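Local coordinates for conjugal transfer protein TRWB (Escherichia coli, PDB 1E9R) that probably couples ATP hydrolysis to DNA transport in bacterial conjugation, as a hexameric, ring-helicase-like coupling protein, at residues 106-111 against 253-258. Residues are numbered along the deposited sequence; the frame is centred on the assembly and turned at random.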
loop_
_atom_site.group_PDB
_atom_site.type_symbol
_atom_site.label_atom_id
_atom_site.label_comp_id
_atom_site.label_asym_id
_atom_site.label_seq_id
_atom_site.Cartn_x
_atom_site.Cartn_y
_atom_site.Cartn_z
ATOM N N ASN B 106 20.986 7.916 35.398
ATOM C CA ASN B 106 21.947 7.821 34.316
ATOM C C ASN B 106 22.906 6.748 34.798
ATOM O O ASN B 106 23.679 6.990 35.724
ATOM C CB ASN B 106 22.694 9.143 34.164
ATOM C CG ASN B 106 23.719 9.108 33.054
ATOM O OD1 ASN B 106 24.273 8.057 32.737
ATOM N ND2 ASN B 106 23.996 10.266 32.465
ATOM N N PRO B 107 22.871 5.548 34.184
ATOM C CA PRO B 107 23.751 4.441 34.586
ATOM C C PRO B 107 25.251 4.733 34.692
ATOM O O PRO B 107 25.963 4.040 35.422
ATOM C CB PRO B 107 23.428 3.348 33.557
ATOM C CG PRO B 107 22.970 4.108 32.367
ATOM C CD PRO B 107 22.114 5.192 32.969
ATOM N N TYR B 108 25.721 5.766 33.994
ATOM C CA TYR B 108 27.140 6.107 33.998
ATOM C C TYR B 108 27.515 7.389 34.754
ATOM O O TYR B 108 28.622 7.911 34.609
ATOM C CB TYR B 108 27.644 6.175 32.553
ATOM C CG TYR B 108 27.394 4.895 31.765
ATOM C CD1 TYR B 108 26.139 4.618 31.202
ATOM C CD2 TYR B 108 28.407 3.955 31.587
ATOM C CE1 TYR B 108 25.906 3.434 30.478
ATOM C CE2 TYR B 108 28.184 2.771 30.870
ATOM C CZ TYR B 108 26.938 2.520 30.322
ATOM O OH TYR B 108 26.738 1.347 29.629
ATOM N N ASP B 109 26.597 7.884 35.571
ATOM C CA ASP B 109 26.861 9.081 36.343
ATOM C C ASP B 109 26.985 8.658 37.803
ATOM O O ASP B 109 26.168 7.891 38.321
ATOM C CB ASP B 109 25.731 10.101 36.156
ATOM C CG ASP B 109 26.081 11.465 36.706
ATOM O OD1 ASP B 109 26.202 11.591 37.938
ATOM O OD2 ASP B 109 26.238 12.412 35.913
ATOM N N GLN B 110 28.034 9.156 38.443
ATOM C CA GLN B 110 28.350 8.876 39.836
ATOM C C GLN B 110 27.168 9.158 40.760
ATOM O O GLN B 110 26.943 8.450 41.751
ATOM C CB GLN B 110 29.539 9.758 40.239
ATOM C CG GLN B 110 30.096 9.536 41.629
ATOM C CD GLN B 110 30.758 8.180 41.770
ATOM O OE1 GLN B 110 30.103 7.181 42.083
ATOM N NE2 GLN B 110 32.064 8.136 41.523
ATOM N N ARG B 111 26.414 10.199 40.415
ATOM C CA ARG B 111 25.276 10.654 41.206
ATOM C C ARG B 111 23.957 9.905 41.009
ATOM O O ARG B 111 23.012 10.109 41.762
ATOM C CB ARG B 111 25.053 12.149 40.939
ATOM C CG ARG B 111 26.264 13.034 41.221
ATOM C CD ARG B 111 26.103 14.393 40.555
ATOM N NE ARG B 111 26.147 14.276 39.097
ATOM C CZ ARG B 111 26.065 15.302 38.257
ATOM N NH1 ARG B 111 25.927 16.533 38.727
ATOM N NH2 ARG B 111 26.150 15.100 36.950
ATOM N N PRO B 253 21.820 5.769 21.413
ATOM C CA PRO B 253 21.281 4.515 20.890
ATOM C C PRO B 253 21.305 3.368 21.884
ATOM O O PRO B 253 20.326 2.647 22.032
ATOM C CB PRO B 253 22.156 4.249 19.666
ATOM C CG PRO B 253 23.439 4.963 19.995
ATOM C CD PRO B 253 22.936 6.245 20.582
ATOM N N ALA B 254 22.426 3.193 22.562
ATOM C CA ALA B 254 22.552 2.119 23.534
ATOM C C ALA B 254 21.587 2.279 24.707
ATOM O O ALA B 254 21.090 1.291 25.257
ATOM C CB ALA B 254 23.989 2.058 24.045
ATOM N N LEU B 255 21.320 3.527 25.082
ATOM C CA LEU B 255 20.447 3.813 26.209
ATOM C C LEU B 255 18.979 3.977 25.858
ATOM O O LEU B 255 18.138 4.054 26.743
ATOM C CB LEU B 255 20.944 5.064 26.942
ATOM C CG LEU B 255 22.206 4.866 27.784
ATOM C CD1 LEU B 255 22.744 6.198 28.270
ATOM C CD2 LEU B 255 21.876 3.955 28.961
ATOM N N ARG B 256 18.669 4.026 24.570
ATOM C CA ARG B 256 17.290 4.197 24.109
ATOM C C ARG B 256 16.261 3.328 24.858
ATOM O O ARG B 256 15.257 3.836 25.367
ATOM C CB ARG B 256 17.222 3.930 22.604
ATOM C CG ARG B 256 15.962 4.401 21.939
ATOM C CD ARG B 256 16.074 4.218 20.445
ATOM N NE ARG B 256 14.938 4.802 19.731
ATOM C CZ ARG B 256 14.035 4.106 19.037
ATOM N NH1 ARG B 256 14.129 2.779 18.958
ATOM N NH2 ARG B 256 13.036 4.739 18.417
ATOM N N PRO B 257 16.484 2.005 24.937
ATOM C CA PRO B 257 15.485 1.209 25.662
ATOM C C PRO B 257 15.345 1.487 27.171
ATOM O O PRO B 257 14.241 1.421 27.714
ATOM C CB PRO B 257 15.899 -0.239 25.353
ATOM C CG PRO B 257 17.324 -0.140 24.998
ATOM C CD PRO B 257 17.411 1.131 24.204
ATOM N N LEU B 258 16.455 1.799 27.842
ATOM C CA LEU B 258 16.433 2.094 29.280
ATOM C C LEU B 258 15.686 3.394 29.548
ATOM O O LEU B 258 14.802 3.439 30.400
ATOM C CB LEU B 258 17.851 2.231 29.849
ATOM C CG LEU B 258 18.038 1.709 31.288
ATOM C CD1 LEU B 258 19.244 2.378 31.926
ATOM C CD2 LEU B 258 16.795 1.968 32.118
#
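Pro107 sets the CG corner of its ring against two leucines of helix 252-269, and this apolar patch is the tight, buried part of the contact. Leu255 CD2 lies 3.6 Å from Pro107 CG, the two side chains running past one another in opposite directions. Leu258 instead meets the ring tip to tip, its CD1 4.1 Å from Pro107 CG. Leu255 carries CG anti to its carbonyl carbon (chi1 -74°), and with chi2 170° this turns CD2 toward Pro107 and the edge of the Tyr108 ring. Proline suits the second position of the type I turn from Asn106 to Asp109, because its ring restrains phi near the value needed there while offering hydrocarbon to the helix. Asn106 opens the turn: Tyr108 N donates to Asn106 OD1 at 3.0 Å, an Asx turn, and its ND2 is hydrogen-bonded to Thr246 OG1.

Packing is looser at the partly exposed Tyr108, whose CE1 stands 4.3 Å from Leu255 CD2, the methyl lying near the ring plane, at its edge. Tyr108 OH is hydrogen-bonded to Glu220 OE1 of helix 219-223. Beyond the contact, the buried Asp109 forms a side-on salt bridge with Arg111, and its OD1 also accepts from Arg111 N, a second Asx turn.

With no hydrogen bond between the segments, the loop after strand 103-105 meets the helix through hydrocarbon alone, while the polar ends of Asn106, Tyr108, Asp109 and Arg111 bond within the loop or to other parts of the chain.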